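Local coordinates for computational designed protein based on evolution (Synthetic construct, PDB 6JCC) that is of unknown function but was computationally designed as a helical protein that probably takes the caspase recruitment domain fold of the death-domain clan, at residues 21-24 / 25-29; 61-64 / 65-68. All coordinates share one frame; numbering follows the deposited sequence.

Contact 1: residues 21-24 / 25-29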
ATOM      1  N   ALA A  21      10.593   1.594   1.130  1.00 13.63           N
ATOM      2  CA  ALA A  21      12.047   1.569   1.339  1.00 14.48           C
ATOM      3  C   ALA A  21      12.733   0.360   0.692  1.00 15.51           C
ATOM      4  O   ALA A  21      13.884   0.456   0.265  1.00 16.21           O
ATOM      5  CB  ALA A  21      12.368   1.611   2.826  1.00 14.87           C
ATOM      6  N   ASN A  22      12.015  -0.757   0.622  1.00 15.48           N
ATOM      7  CA  ASN A  22      12.546  -2.010   0.091  1.00 16.14           C
ATOM      8  C   ASN A  22      12.194  -2.326  -1.354  1.00 13.89           C
ATOM      9  O   ASN A  22      12.954  -3.004  -2.032  1.00 12.89           O
ATOM     10  CB  ASN A  22      12.049  -3.173   0.948  1.00 18.42           C
ATOM     11  CG  ASN A  22      12.654  -3.177   2.338  1.00 21.01           C
ATOM     12  OD1 ASN A  22      13.856  -3.361   2.497  1.00 21.91           O
ATOM     13  ND2 ASN A  22      11.825  -2.986   3.351  1.00 22.89           N
ATOM     14  N   LEU A  23      11.045  -1.847  -1.813  1.00 12.74           N
ATOM     15  CA  LEU A  23      10.427  -2.327  -3.045  1.00 13.10           C
ATOM     16  C   LEU A  23       9.616  -1.211  -3.688  1.00 11.72           C
ATOM     17  O   LEU A  23       8.892  -0.491  -2.998  1.00 11.44           O
ATOM     18  CB  LEU A  23       9.508  -3.508  -2.702  1.00 14.69           C
ATOM     19  CG  LEU A  23       8.677  -4.201  -3.784  1.00 15.96           C
ATOM     20  CD1 LEU A  23       9.563  -4.902  -4.797  1.00 17.24           C
ATOM     21  CD2 LEU A  23       7.723  -5.199  -3.142  1.00 16.43           C
ATOM     22  N   ASP A  24       9.729  -1.070  -5.006  1.00 10.42           N
ATOM     23  CA  ASP A  24       8.896  -0.129  -5.757  1.00  9.51           C
ATOM     24  C   ASP A  24       7.442  -0.589  -5.614  1.00  9.88           C
ATOM     25  O   ASP A  24       7.104  -1.669  -6.082  1.00  9.78           O
ATOM     26  CB  ASP A  24       9.315  -0.140  -7.232  1.00  8.93           C
ATOM     27  CG  ASP A  24       8.452   0.754  -8.128  1.00  7.36           C
ATOM     28  OD1 ASP A  24       7.510   1.421  -7.659  1.00  8.39           O
ATOM     29  OD2 ASP A  24       8.735   0.771  -9.337  1.00  8.15           O
ATOM     30  N   PRO A  25       6.581   0.225  -4.974  1.00 10.43           N
ATOM     31  CA  PRO A  25       5.199  -0.241  -4.766  1.00 10.38           C
ATOM     32  C   PRO A  25       4.401  -0.486  -6.055  1.00  9.66           C
ATOM     33  O   PRO A  25       3.405  -1.204  -6.018  1.00  9.51           O
ATOM     34  CB  PRO A  25       4.565   0.876  -3.930  1.00 11.69           C
ATOM     35  CG  PRO A  25       5.378   2.077  -4.227  1.00 12.81           C
ATOM     36  CD  PRO A  25       6.776   1.590  -4.449  1.00 11.76           C
ATOM     37  N   THR A  26       4.840   0.091  -7.175  1.00  9.32           N
ATOM     38  CA  THR A  26       4.317  -0.258  -8.501  1.00  9.25           C
ATOM     39  C   THR A  26       4.200  -1.774  -8.678  1.00  8.82           C
ATOM     40  O   THR A  26       3.215  -2.261  -9.228  1.00  8.50           O
ATOM     41  CB  THR A  26       5.212   0.313  -9.622  1.00  9.90           C
ATOM     42  OG1 THR A  26       5.436   1.708  -9.388  1.00 10.11           O
ATOM     43  CG2 THR A  26       4.566   0.132 -10.997  1.00 10.64           C
ATOM     44  N   LYS A  27       5.191  -2.507  -8.179  1.00  9.12           N
ATOM     45  CA  LYS A  27       5.229  -3.965  -8.305  1.00  9.57           C
ATOM     46  C   LYS A  27       4.136  -4.702  -7.547  1.00  9.15           C
ATOM     47  O   LYS A  27       3.673  -5.738  -8.003  1.00  9.78           O
ATOM     48  CB  LYS A  27       6.595  -4.492  -7.877  1.00 10.92           C
ATOM     49  CG  LYS A  27       7.681  -4.095  -8.851  1.00 12.73           C
ATOM     50  CD  LYS A  27       9.022  -4.660  -8.452  1.00 15.38           C
ATOM     51  CE  LYS A  27      10.079  -4.315  -9.483  1.00 18.54           C
ATOM     52  NZ  LYS A  27       9.984  -5.181 -10.687  1.00 20.95           N
ATOM     53  N   ILE A  28       3.741  -4.172  -6.396  1.00  8.45           N
ATOM     54  CA  ILE A  28       2.659  -4.783  -5.606  1.00  8.78           C
ATOM     55  C   ILE A  28       1.278  -4.208  -5.933  1.00  8.43           C
ATOM     56  O   ILE A  28       0.271  -4.769  -5.524  1.00  8.63           O
ATOM     57  CB  ILE A  28       2.935  -4.742  -4.082  1.00  9.99           C
ATOM     58  CG1 ILE A  28       2.928  -3.310  -3.526  1.00 10.73           C
ATOM     59  CG2 ILE A  28       4.257  -5.439  -3.778  1.00 10.13           C
ATOM     60  CD1 ILE A  28       2.883  -3.249  -2.015  1.00 11.58           C
ATOM     61  N   LEU A  29       1.243  -3.094  -6.665  1.00  8.14           N
ATOM     62  CA  LEU A  29      -0.014  -2.465  -7.092  1.00  8.20           C
ATOM     63  C   LEU A  29      -0.481  -2.884  -8.495  1.00  8.43           C
ATOM     64  O   LEU A  29      -1.375  -2.251  -9.053  1.00  8.34           O
ATOM     65  CB  LEU A  29       0.126  -0.938  -7.027  1.00  8.39           C
ATOM     66  CG  LEU A  29       0.280  -0.341  -5.629  1.00  9.18           C
ATOM     67  CD1 LEU A  29       0.803   1.085  -5.713  1.00  9.75           C
ATOM     68  CD2 LEU A  29      -1.035  -0.384  -4.865  1.00  9.77           C
TER
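The flat carboxylate of Asp24 takes two donors from Thr26 on one and the same face, both at its OD1. The hydroxyl comes in at a low tilt: Thr26 OG1 lies 2.7 Å from Asp24 OD1, on the syn side and 30° out of the carboxylate plane. The amide rises more steeply. Thr26 N lies 3.0 Å from Asp24 OD1, 60° out of that plane. Asp24 OD2 makes a van der Waals approach to the same residue, 3.6 Å from Thr26 CB. The carboxylate is brought over Thr26 because CG stands anti to the backbone N of Asp24 (chi1 177°). Two bonds to one oxygen hold the carboxylate against further rotation. Next to it lies the puckered ring of Pro25, which packs on Ile20 and on Leu47 of helix 40-47. Leu47 also meets the side chains of Asp24 and Thr26.

The bond from Thr26 N makes this an Asx turn. A backbone bond from Lys27 N to Asp24 O, 3.0 Å long, closes a beta turn from Asp24 to Lys27 around it. Together they turn the chain out of helix 6-22 and toward helix 30-34, the first two of six helices, consistent with the caspase recruitment domain fold.

Leu23 is the first residue beyond the end of helix 6-22. Its two methyls fork over the next turn of chain. Leu23 CD1 touches the aliphatic shaft of Lys27 at CD, 3.7 Å away. Leu23 CD2 meets the buried branch of Ile28 at CG2, 3.5 Å away. Both side chains are crossed at a slant. The lysine tip then bends off at its last torsion, and Lys27 NZ stays 6.2 Å from Asp24 OD2, so the opposite charges form no salt bridge.

Contact 2: residues 61-64 / 65-68; sequences DFIL and KLSP
Lys65 folds back over the last turn of helix 52-63, where Phe62 and Asp61 receive it. The chain leaves this helix through a type I beta turn from Ile63 to Leu66, within a six-helix bundle that is probably of the caspase recruitment type. The lysine side chain starts with CB 3.6 Å from Phe62 O. CG leans on the preceding carbonyl, 3.4 Å from Asp61 O. CD runs on past the same oxygen. A bend at chi3 (-68°) then swings the chain so that CE comes alongside the aromatic ring, 4.1 Å from Phe62 CD1. At the tip, Lys65 NZ ends beside the ring, 4.3 Å from Phe62 CE1. The two side chains lie side by side and point the same way.

Two backbone bonds tie the turn together. Lys65 N bonds to Phe62 O at 3.1 Å, and Leu66 N to Ile63 O at 3.2 Å.

Leu66 lies beside Ile63 on the buried side. Its CD1 meets Ile63 CG2 at 4.1 Å, again with the side chains pointing the same way. Both also pack on Leu74 of helix 68-80. Ser67 is the N-cap of that helix; its OG caps a backbone N there and its own N is bonded to Glu70 OE1, as in a capping box. On the outer side of the turn one water gives a hydrogen bond to each of two carbonyls, its oxygen 3.1 Å from both Leu64 O and Leu66 O.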
ATOM      1  N   ASP A  61      -4.191   7.126   0.663  1.00  7.98           N
ATOM      2  CA  ASP A  61      -5.485   7.476   0.052  1.00  7.70           C
ATOM      3  C   ASP A  61      -5.947   6.427  -0.950  1.00  7.52           C
ATOM      4  O   ASP A  61      -7.126   6.092  -1.007  1.00  8.34           O
ATOM      5  CB  ASP A  61      -5.413   8.835  -0.654  1.00  8.15           C
ATOM      6  CG  ASP A  61      -5.327   9.995   0.310  1.00  8.78           C
ATOM      7  OD1 ASP A  61      -5.670   9.831   1.498  1.00  8.71           O
ATOM      8  OD2 ASP A  61      -4.936  11.092  -0.130  1.00  8.95           O
ATOM      9  N   PHE A  62      -5.008   5.912  -1.731  1.00  7.17           N
ATOM     10  CA  PHE A  62      -5.315   4.900  -2.737  1.00  7.22           C
ATOM     11  C   PHE A  62      -5.462   3.516  -2.116  1.00  7.44           C
ATOM     12  O   PHE A  62      -6.336   2.745  -2.522  1.00  7.83           O
ATOM     13  CB  PHE A  62      -4.257   4.932  -3.836  1.00  7.79           C
ATOM     14  CG  PHE A  62      -4.177   6.261  -4.522  1.00  8.94           C
ATOM     15  CD1 PHE A  62      -5.130   6.616  -5.469  1.00  9.94           C
ATOM     16  CD2 PHE A  62      -3.188   7.181  -4.187  1.00  9.86           C
ATOM     17  CE1 PHE A  62      -5.083   7.852  -6.097  1.00 10.97           C
ATOM     18  CE2 PHE A  62      -3.135   8.420  -4.812  1.00 11.12           C
ATOM     19  CZ  PHE A  62      -4.084   8.756  -5.766  1.00 11.54           C
ATOM     20  N   ILE A  63      -4.639   3.224  -1.111  1.00  7.70           N
ATOM     21  CA  ILE A  63      -4.735   1.969  -0.356  1.00  8.21           C
ATOM     22  C   ILE A  63      -6.128   1.804   0.263  1.00  8.18           C
ATOM     23  O   ILE A  63      -6.701   0.716   0.222  1.00  8.39           O
ATOM     24  CB  ILE A  63      -3.637   1.881   0.741  1.00  8.93           C
ATOM     25  CG1 ILE A  63      -2.223   1.866   0.128  1.00  8.84           C
ATOM     26  CG2 ILE A  63      -3.828   0.667   1.642  1.00  9.85           C
ATOM     27  CD1 ILE A  63      -1.911   0.713  -0.807  1.00  8.75           C
ATOM     28  N   LEU A  64      -6.679   2.884   0.811  1.00  8.39           N
ATOM     29  CA  LEU A  64      -7.999   2.818   1.444  1.00  8.94           C
ATOM     30  C   LEU A  64      -9.175   2.711   0.462  1.00  9.39           C
ATOM     31  O   LEU A  64     -10.291   2.415   0.885  1.00 10.19           O
ATOM     32  CB  LEU A  64      -8.194   3.989   2.416  1.00 10.09           C
ATOM     33  CG  LEU A  64      -7.242   3.983   3.619  1.00 11.82           C
ATOM     34  CD1 LEU A  64      -7.436   5.252   4.434  1.00 13.16           C
ATOM     35  CD2 LEU A  64      -7.413   2.756   4.504  1.00 12.70           C
ATOM     36  N   LYS A  65      -8.924   2.928  -0.833  1.00  9.04           N
ATOM     37  CA  LYS A  65      -9.929   2.713  -1.881  1.00  9.86           C
ATOM     38  C   LYS A  65      -9.885   1.314  -2.509  1.00  8.95           C
ATOM     39  O   LYS A  65     -10.691   1.018  -3.393  1.00  9.30           O
ATOM     40  CB  LYS A  65      -9.787   3.781  -2.975  1.00 12.20           C
ATOM     41  CG  LYS A  65     -10.060   5.189  -2.470  1.00 15.52           C
ATOM     42  CD  LYS A  65     -10.336   6.176  -3.592  1.00 20.45           C
ATOM     43  CE  LYS A  65      -9.109   6.435  -4.448  1.00 25.77           C
ATOM     44  NZ  LYS A  65      -9.319   7.608  -5.343  1.00 30.94           N
ATOM     45  N   LEU A  66      -8.973   0.449  -2.057  1.00  8.17           N
ATOM     46  CA  LEU A  66      -8.872  -0.905  -2.610  1.00  7.95           C
ATOM     47  C   LEU A  66     -10.129  -1.722  -2.321  1.00  8.28           C
ATOM     48  O   LEU A  66     -10.674  -1.664  -1.221  1.00  9.30           O
ATOM     49  CB  LEU A  66      -7.665  -1.649  -2.030  1.00  7.87           C
ATOM     50  CG  LEU A  66      -6.263  -1.124  -2.348  1.00  8.15           C
ATOM     51  CD1 LEU A  66      -5.244  -1.748  -1.406  1.00  8.31           C
ATOM     52  CD2 LEU A  66      -5.873  -1.386  -3.792  1.00  8.65           C
ATOM     53  N   SER A  67     -10.572  -2.489  -3.314  1.00  8.05           N
ATOM     54  CA  SER A  67     -11.608  -3.495  -3.106  1.00  8.20           C
ATOM     55  C   SER A  67     -10.994  -4.674  -2.344  1.00  8.37           C
ATOM     56  O   SER A  67      -9.768  -4.777  -2.256  1.00  8.58           O
ATOM     57  CB  SER A  67     -12.158  -3.977  -4.444  1.00  8.15           C
ATOM     58  OG  SER A  67     -11.222  -4.806  -5.106  1.00  7.80           O
ATOM     59  N   PRO A  68     -11.831  -5.574  -1.795  1.00  8.79           N
ATOM     60  CA  PRO A  68     -11.285  -6.742  -1.095  1.00  9.02           C
ATOM     61  C   PRO A  68     -10.293  -7.579  -1.915  1.00  8.94           C
ATOM     62  O   PRO A  68      -9.231  -7.935  -1.404  1.00  9.34           O
ATOM     63  CB  PRO A  68     -12.537  -7.551  -0.763  1.00  9.19           C
ATOM     64  CG  PRO A  68     -13.575  -6.508  -0.556  1.00  9.26           C
ATOM     65  CD  PRO A  68     -13.289  -5.460  -1.595  1.00  8.97           C
TER
HETATM   66  O   HOH W   1     -12.530   0.617  -0.322  1.00 36.53           O

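Both contacts are helix exits, and both are partly buried. Contact 1 leads from helix 6-22 to helix 30-34; contact 2 leads from helix 52-63 to helix 68-80. Their centres lie about 16 Å apart, on opposite sides of the chain's centre. They still touch in the core, where Leu29 CD2 is 4.3 Å from Ile63 CD1. Leu74 of helix 68-80 meets buried side chains of both. The surface chemistry differs. Each has backbone bonds, but in contact 1 a side-chain carboxylate adds two more. In contact 2 a water bridges two carbonyls, and the aliphatic part of an exposed lysine runs along an aromatic ring.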